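Local coordinates for protein (alpha-2u-globulin) (Rattus norvegicus, PDB 2A2U) that binds a hyaline droplet inducer and, as a lipocalin, probably carries small hydrophobic ligands inside its beta-barrel, at residues D65-F75 with E85-T93; T132-G140 with F153-I162. All blocks are in the same frame, centred on the assembly; numbering follows the deposited sequence.

Contact 1 (D65-F75 with E85-T93)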
# COMPACT_ATOMS: atom_id res chain seq x y z
N ASP A 65 -7.97 -0.03 -15.43
CA ASP A 65 -6.99 0.97 -15.84
C ASP A 65 -5.66 0.30 -16.12
O ASP A 65 -5.24 -0.58 -15.38
CB ASP A 65 -6.79 2.03 -14.75
CG ASP A 65 -7.94 2.97 -14.65
OD1 ASP A 65 -8.24 3.64 -15.65
OD2 ASP A 65 -8.55 3.06 -13.56
N VAL A 66 -5.01 0.68 -17.19
CA VAL A 66 -3.73 0.09 -17.51
C VAL A 66 -2.64 1.07 -17.07
O VAL A 66 -2.52 2.15 -17.64
CB VAL A 66 -3.66 -0.28 -19.00
CG1 VAL A 66 -2.31 -0.83 -19.36
CG2 VAL A 66 -4.73 -1.33 -19.31
N LEU A 67 -1.91 0.72 -16.01
CA LEU A 67 -0.87 1.57 -15.44
C LEU A 67 0.54 1.04 -15.72
O LEU A 67 0.70 0.11 -16.50
CB LEU A 67 -1.08 1.65 -13.93
CG LEU A 67 -2.54 1.82 -13.48
CD1 LEU A 67 -2.67 1.56 -12.00
CD2 LEU A 67 -3.05 3.22 -13.84
N GLU A 68 1.55 1.62 -15.07
CA GLU A 68 2.93 1.17 -15.27
C GLU A 68 3.23 -0.15 -14.56
O GLU A 68 3.24 -0.21 -13.33
CB GLU A 68 3.92 2.21 -14.77
CG GLU A 68 3.97 3.43 -15.64
CD GLU A 68 4.47 3.17 -17.04
OE1 GLU A 68 5.19 2.17 -17.26
OE2 GLU A 68 4.15 3.98 -17.92
N ASN A 69 3.51 -1.18 -15.35
CA ASN A 69 3.82 -2.51 -14.82
C ASN A 69 2.68 -3.05 -13.94
O ASN A 69 2.90 -3.90 -13.08
CB ASN A 69 5.12 -2.49 -13.99
CG ASN A 69 6.33 -2.00 -14.79
OD1 ASN A 69 6.66 -2.55 -15.84
ND2 ASN A 69 7.00 -0.98 -14.26
N SER A 70 1.46 -2.57 -14.16
CA SER A 70 0.32 -3.01 -13.37
C SER A 70 -1.05 -2.68 -13.99
O SER A 70 -1.14 -2.02 -15.03
CB SER A 70 0.42 -2.39 -11.98
OG SER A 70 0.44 -0.98 -12.09
N LEU A 71 -2.10 -3.15 -13.33
CA LEU A 71 -3.48 -2.93 -13.74
C LEU A 71 -4.28 -2.45 -12.53
O LEU A 71 -4.13 -2.97 -11.44
CB LEU A 71 -4.09 -4.24 -14.23
CG LEU A 71 -3.57 -4.85 -15.52
CD1 LEU A 71 -4.21 -6.22 -15.72
CD2 LEU A 71 -3.87 -3.92 -16.70
N GLY A 72 -5.14 -1.45 -12.73
CA GLY A 72 -5.96 -0.97 -11.64
C GLY A 72 -7.35 -1.50 -11.87
O GLY A 72 -7.81 -1.55 -13.00
N PHE A 73 -8.04 -1.89 -10.81
CA PHE A 73 -9.39 -2.42 -10.94
C PHE A 73 -10.34 -1.65 -10.03
O PHE A 73 -10.16 -1.66 -8.81
CB PHE A 73 -9.43 -3.89 -10.53
CG PHE A 73 -8.67 -4.80 -11.46
CD1 PHE A 73 -7.30 -4.98 -11.32
CD2 PHE A 73 -9.34 -5.51 -12.46
CE1 PHE A 73 -6.60 -5.83 -12.17
CE2 PHE A 73 -8.64 -6.36 -13.32
CZ PHE A 73 -7.28 -6.53 -13.17
N LYS A 74 -11.32 -0.98 -10.61
CA LYS A 74 -12.32 -0.27 -9.82
C LYS A 74 -13.57 -1.13 -9.89
O LYS A 74 -14.08 -1.37 -10.97
CB LYS A 74 -12.61 1.11 -10.38
CG LYS A 74 -13.62 1.84 -9.56
CD LYS A 74 -13.68 3.27 -9.96
CE LYS A 74 -15.11 3.69 -10.10
NZ LYS A 74 -15.25 5.15 -10.32
N PHE A 75 -14.05 -1.59 -8.75
CA PHE A 75 -15.22 -2.46 -8.73
C PHE A 75 -16.06 -2.24 -7.48
O PHE A 75 -15.63 -1.56 -6.55
CB PHE A 75 -14.77 -3.92 -8.74
CG PHE A 75 -13.96 -4.30 -7.54
CD1 PHE A 75 -12.61 -3.95 -7.46
CD2 PHE A 75 -14.55 -4.95 -6.47
CE1 PHE A 75 -11.86 -4.26 -6.32
CE2 PHE A 75 -13.80 -5.26 -5.32
CZ PHE A 75 -12.46 -4.91 -5.25
N GLU A 85 -17.53 0.80 -2.76
CA GLU A 85 -16.71 1.10 -3.93
C GLU A 85 -15.22 0.91 -3.58
O GLU A 85 -14.72 1.53 -2.65
CB GLU A 85 -16.97 2.55 -4.35
CG GLU A 85 -16.27 3.01 -5.61
CD GLU A 85 -16.92 2.50 -6.86
OE1 GLU A 85 -17.86 3.14 -7.37
OE2 GLU A 85 -16.47 1.46 -7.37
N LEU A 86 -14.53 0.07 -4.34
CA LEU A 86 -13.11 -0.21 -4.08
C LEU A 86 -12.25 -0.07 -5.33
O LEU A 86 -12.76 0.11 -6.42
CB LEU A 86 -12.95 -1.63 -3.52
CG LEU A 86 -13.64 -1.95 -2.20
CD1 LEU A 86 -13.35 -3.39 -1.81
CD2 LEU A 86 -13.15 -1.00 -1.12
N TYR A 87 -10.93 -0.14 -5.15
CA TYR A 87 -9.98 -0.03 -6.25
C TYR A 87 -8.70 -0.73 -5.84
O TYR A 87 -8.07 -0.33 -4.86
CB TYR A 87 -9.69 1.43 -6.58
CG TYR A 87 -8.91 1.63 -7.87
CD1 TYR A 87 -7.52 1.42 -7.92
CD2 TYR A 87 -9.56 1.99 -9.05
CE1 TYR A 87 -6.80 1.57 -9.10
CE2 TYR A 87 -8.85 2.14 -10.24
CZ TYR A 87 -7.48 1.93 -10.26
OH TYR A 87 -6.78 2.08 -11.45
N LEU A 88 -8.30 -1.75 -6.59
CA LEU A 88 -7.09 -2.50 -6.27
C LEU A 88 -6.10 -2.45 -7.41
O LEU A 88 -6.48 -2.40 -8.57
CB LEU A 88 -7.42 -3.98 -5.99
CG LEU A 88 -8.29 -4.31 -4.78
CD1 LEU A 88 -8.57 -5.80 -4.72
CD2 LEU A 88 -7.60 -3.86 -3.52
N VAL A 89 -4.82 -2.45 -7.06
CA VAL A 89 -3.76 -2.46 -8.06
C VAL A 89 -3.12 -3.84 -8.06
O VAL A 89 -2.83 -4.40 -7.01
CB VAL A 89 -2.70 -1.38 -7.78
CG1 VAL A 89 -1.54 -1.53 -8.74
CG2 VAL A 89 -3.31 -0.00 -7.95
N ALA A 90 -2.95 -4.41 -9.25
CA ALA A 90 -2.35 -5.72 -9.41
C ALA A 90 -1.03 -5.50 -10.13
O ALA A 90 -0.99 -4.83 -11.15
CB ALA A 90 -3.27 -6.62 -10.23
N TYR A 91 0.05 -6.08 -9.63
CA TYR A 91 1.36 -5.91 -10.24
C TYR A 91 1.80 -7.03 -11.13
O TYR A 91 1.52 -8.19 -10.85
CB TYR A 91 2.38 -5.74 -9.15
CG TYR A 91 2.04 -4.61 -8.26
CD1 TYR A 91 2.23 -3.30 -8.67
CD2 TYR A 91 1.52 -4.85 -7.00
CE1 TYR A 91 1.91 -2.24 -7.85
CE2 TYR A 91 1.20 -3.80 -6.16
CZ TYR A 91 1.39 -2.50 -6.60
OH TYR A 91 1.04 -1.45 -5.77
N LYS A 92 2.52 -6.69 -12.18
CA LYS A 92 3.03 -7.68 -13.12
C LYS A 92 4.22 -8.38 -12.48
O LYS A 92 5.08 -7.73 -11.90
CB LYS A 92 3.43 -6.99 -14.42
CG LYS A 92 3.91 -7.93 -15.50
CD LYS A 92 2.79 -8.78 -16.08
CE LYS A 92 3.26 -10.21 -16.27
NZ LYS A 92 4.51 -10.30 -17.08
N THR A 93 4.26 -9.71 -12.54
CA THR A 93 5.36 -10.46 -11.96
C THR A 93 6.29 -10.96 -13.06
O THR A 93 5.95 -10.88 -14.24
CB THR A 93 4.85 -11.67 -11.14
OG1 THR A 93 4.50 -12.75 -12.01
CG2 THR A 93 3.64 -11.29 -10.31
O HOH W 1 5.45 -4.76 -11.25
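The beta hairpin of strands 70-78 and 83-92, part of the lipocalin barrel wall, brings L71, F73 and F75 against A90, L88 and L86 as successive hydrogen-bonded antiparallel pairs. The axes of 70-75 and 85-92 run at 164° with a closest approach of 4.6 Å. Each pair exchanges two backbone bonds; A90 N to L71 O is 2.9 Å. K92 N continues the ladder onto N69 O, in the type II turn from L67 to S70.

On the face carrying L71, F73 and F75, the F75 ring is gripped from two directions: L86 CB sits over one face, 4.2 Å from the centroid, while L88 CG comes to the edge at 3.9 Å from F75 CE1. F73 also works edge-on, its CE1 3.9 Å from A90 CB.

The other face is dominated by Y87. With CG anti to the backbone N (chi1 -169°), its ring leans back across strand 70-75, one face over F73 O and CD2 3.4 Å from K74 CB. Its hydroxyl passes 3.2 Å from G72 CA, an approach made possible by the missing side chain there, and donates to D65 OD2 at 2.9 Å. That oxygen is met on its anti side, 21° out of the carboxylate plane, so Y87 ties strand 60-67 to a strand two places away in the sheet.

Between subunits, D65 pairs with K74 of the second subunit and K74 with D65 of the second subunit, both as salt bridges, and Y87 of that subunit stacks on Y87 here; this face therefore lies in a subunit interface. Strand 60-67 flanks the hairpin beside 70-78, with M61 touching F73 and F75, and strand 99-102 flanks it beside 83-92, with V101 against A90.

Contact 2 (T132-G140 with F153-I162)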
# COMPACT_ATOMS: atom_id res chain seq x y z
N THR A 132 -5.67 -22.90 -0.79
CA THR A 132 -5.78 -22.29 -2.11
C THR A 132 -7.10 -22.65 -2.77
O THR A 132 -7.80 -23.56 -2.32
CB THR A 132 -4.67 -22.78 -3.06
OG1 THR A 132 -4.83 -24.18 -3.30
CG2 THR A 132 -3.30 -22.51 -2.48
N PHE A 133 -7.45 -21.91 -3.82
CA PHE A 133 -8.67 -22.16 -4.58
C PHE A 133 -8.63 -21.40 -5.89
O PHE A 133 -8.00 -20.35 -5.99
CB PHE A 133 -9.96 -21.88 -3.78
CG PHE A 133 -10.29 -20.42 -3.61
CD1 PHE A 133 -10.97 -19.72 -4.60
CD2 PHE A 133 -9.98 -19.76 -2.43
CE1 PHE A 133 -11.31 -18.38 -4.43
CE2 PHE A 133 -10.32 -18.42 -2.24
CZ PHE A 133 -10.99 -17.73 -3.24
N GLN A 134 -9.24 -21.99 -6.91
CA GLN A 134 -9.31 -21.39 -8.23
C GLN A 134 -10.55 -20.52 -8.35
O GLN A 134 -11.57 -20.77 -7.71
CB GLN A 134 -9.36 -22.46 -9.31
CG GLN A 134 -8.07 -23.19 -9.53
CD GLN A 134 -8.15 -24.05 -10.77
OE1 GLN A 134 -8.44 -23.56 -11.86
NE2 GLN A 134 -7.93 -25.35 -10.60
N LEU A 135 -10.45 -19.52 -9.21
CA LEU A 135 -11.54 -18.60 -9.48
C LEU A 135 -11.44 -18.19 -10.95
O LEU A 135 -10.36 -17.89 -11.43
CB LEU A 135 -11.43 -17.35 -8.63
CG LEU A 135 -12.51 -16.34 -8.98
CD1 LEU A 135 -13.83 -16.80 -8.42
CD2 LEU A 135 -12.18 -15.00 -8.41
N MET A 136 -12.56 -18.21 -11.66
CA MET A 136 -12.57 -17.81 -13.06
C MET A 136 -13.69 -16.82 -13.31
O MET A 136 -14.80 -17.01 -12.84
CB MET A 136 -12.68 -19.02 -13.98
CG MET A 136 -11.34 -19.64 -14.24
SD MET A 136 -11.40 -21.03 -15.32
CE MET A 136 -11.67 -20.25 -16.87
N VAL A 137 -13.37 -15.74 -14.00
CA VAL A 137 -14.38 -14.73 -14.27
C VAL A 137 -14.43 -14.31 -15.73
O VAL A 137 -13.42 -14.35 -16.44
CB VAL A 137 -14.18 -13.46 -13.41
CG1 VAL A 137 -14.46 -13.76 -11.96
CG2 VAL A 137 -12.77 -12.97 -13.55
N LEU A 138 -15.64 -13.94 -16.16
CA LEU A 138 -15.88 -13.47 -17.51
C LEU A 138 -16.39 -12.05 -17.38
O LEU A 138 -17.35 -11.80 -16.65
CB LEU A 138 -16.93 -14.33 -18.21
CG LEU A 138 -17.44 -13.86 -19.57
CD1 LEU A 138 -16.29 -13.81 -20.55
CD2 LEU A 138 -18.51 -14.81 -20.08
N TYR A 139 -15.69 -11.11 -18.01
CA TYR A 139 -16.09 -9.70 -18.00
C TYR A 139 -16.49 -9.32 -19.41
O TYR A 139 -15.89 -9.80 -20.38
CB TYR A 139 -14.93 -8.79 -17.59
CG TYR A 139 -14.54 -8.93 -16.15
CD1 TYR A 139 -15.49 -9.22 -15.19
CD2 TYR A 139 -13.22 -8.76 -15.76
CE1 TYR A 139 -15.14 -9.35 -13.86
CE2 TYR A 139 -12.85 -8.90 -14.43
CZ TYR A 139 -13.82 -9.19 -13.50
OH TYR A 139 -13.48 -9.33 -12.17
N GLY A 140 -17.50 -8.47 -19.51
CA GLY A 140 -17.95 -8.03 -20.82
C GLY A 140 -17.94 -6.53 -20.83
O GLY A 140 -18.05 -5.93 -19.77
N PHE A 153 -17.00 -20.06 -22.02
CA PHE A 153 -16.49 -19.84 -20.68
C PHE A 153 -16.86 -21.01 -19.79
O PHE A 153 -16.03 -21.48 -19.02
CB PHE A 153 -17.05 -18.52 -20.12
CG PHE A 153 -16.64 -18.25 -18.70
CD1 PHE A 153 -15.34 -17.87 -18.39
CD2 PHE A 153 -17.56 -18.39 -17.67
CE1 PHE A 153 -14.96 -17.65 -17.07
CE2 PHE A 153 -17.19 -18.17 -16.35
CZ PHE A 153 -15.89 -17.80 -16.06
N ALA A 154 -18.11 -21.47 -19.90
CA ALA A 154 -18.59 -22.59 -19.09
C ALA A 154 -17.70 -23.81 -19.32
O ALA A 154 -17.45 -24.58 -18.40
CB ALA A 154 -20.03 -22.92 -19.45
N LYS A 155 -17.22 -23.96 -20.55
CA LYS A 155 -16.34 -25.07 -20.91
C LYS A 155 -14.96 -24.93 -20.27
O LYS A 155 -14.45 -25.88 -19.67
CB LYS A 155 -16.21 -25.18 -22.43
CG LYS A 155 -17.46 -25.71 -23.11
CD LYS A 155 -17.30 -25.72 -24.62
CE LYS A 155 -18.53 -26.33 -25.29
NZ LYS A 155 -18.49 -26.14 -26.77
N LEU A 156 -14.35 -23.75 -20.38
CA LEU A 156 -13.04 -23.52 -19.79
C LEU A 156 -13.07 -23.80 -18.29
O LEU A 156 -12.11 -24.31 -17.73
CB LEU A 156 -12.58 -22.09 -20.03
CG LEU A 156 -12.31 -21.67 -21.47
CD1 LEU A 156 -11.87 -20.23 -21.51
CD2 LEU A 156 -11.24 -22.55 -22.04
N CYS A 157 -14.18 -23.46 -17.64
CA CYS A 157 -14.31 -23.70 -16.21
C CYS A 157 -14.18 -25.18 -15.96
O CYS A 157 -13.45 -25.61 -15.07
CB CYS A 157 -15.65 -23.22 -15.70
SG CYS A 157 -15.79 -21.45 -15.68
N GLU A 158 -14.87 -25.97 -16.77
CA GLU A 158 -14.83 -27.42 -16.64
C GLU A 158 -13.44 -27.94 -16.94
O GLU A 158 -12.95 -28.86 -16.29
CB GLU A 158 -15.85 -28.06 -17.57
CG GLU A 158 -17.26 -27.57 -17.34
CD GLU A 158 -18.29 -28.52 -17.87
OE1 GLU A 158 -18.08 -29.10 -18.95
OE2 GLU A 158 -19.31 -28.71 -17.18
N ALA A 159 -12.78 -27.32 -17.92
CA ALA A 159 -11.43 -27.71 -18.30
C ALA A 159 -10.44 -27.37 -17.19
O ALA A 159 -9.26 -27.71 -17.27
CB ALA A 159 -11.04 -27.00 -19.59
N HIS A 160 -10.92 -26.68 -16.15
CA HIS A 160 -10.10 -26.29 -15.02
C HIS A 160 -10.65 -26.85 -13.72
O HIS A 160 -10.46 -26.27 -12.65
CB HIS A 160 -9.98 -24.77 -14.93
CG HIS A 160 -9.15 -24.17 -16.02
ND1 HIS A 160 -7.81 -23.92 -15.87
CD2 HIS A 160 -9.46 -23.83 -17.29
CE1 HIS A 160 -7.32 -23.43 -17.00
NE2 HIS A 160 -8.31 -23.37 -17.88
N GLY A 161 -11.36 -27.96 -13.82
CA GLY A 161 -11.91 -28.60 -12.64
C GLY A 161 -13.11 -27.96 -11.97
O GLY A 161 -13.58 -28.50 -10.97
N ILE A 162 -13.60 -26.83 -12.46
CA ILE A 162 -14.76 -26.21 -11.84
C ILE A 162 -16.03 -26.75 -12.48
O ILE A 162 -16.21 -26.66 -13.69
CB ILE A 162 -14.70 -24.67 -11.92
CG1 ILE A 162 -13.41 -24.17 -11.25
CG2 ILE A 162 -15.89 -24.06 -11.20
CD1 ILE A 162 -12.94 -22.83 -11.74
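F153 lays its ring over L138 CB, which stands 3.8 Å from the centroid and only 9° off the ring normal, almost central on the face. The opposite face is met nearer its rim by C157 SG, one helical turn on, so the ring is sandwiched between strand and helix. Its far end reaches the strand backbone: F153 CZ is 3.5 Å from M136 O, at the ring edge. Putting CG anti to the backbone N (chi1 177°) places the ring here, and an alanine in its place would probably open a gap beside M136 and strip L138 CB of its aromatic cover.

This is the lipocalin helix lying along the barrel, its 153-158 axis 9.6 Å from that of 132-140 and nearly antiparallel to it at 169°. A Schellman motif closes the helix, with G161 (positive phi) as its C-prime residue, I162 N bonded to C157 O and G161 N to E158 O.

M136 reaches from the strand into the helix and its C-terminal turn: its terminal CE meets L156 CB at 3.8 Å, while SD approaches the H160 ring obliquely and lies 4.3 Å from I162 CD1. Beyond it, the Q134 amide stands nearly perpendicular to the H160 ring, and Q134 OE1 takes a hydrogen bond from H123 of strand 119-128.

Contact 1 and contact 2 lie on opposite sides of the chain's centre, their centres about 21 Å apart, yet both are built on the same curled antiparallel sheet. Contact 1 joins strands within it; contact 2 docks a helix against it. Their nearest atoms, about 5 Å apart and not touching, belong to the rings of F73 and Y139. In 132-140, L135 and V137 point away from the helix, and Y139 continues that alternation. The approach of its ring to F73, with F75 on the same hairpin face, is consistent with these aromatics facing the barrel interior, where lipocalins bind ligands. Two other subunits touch parts of contact 1, whereas no other chain of the assembly touches contact 2.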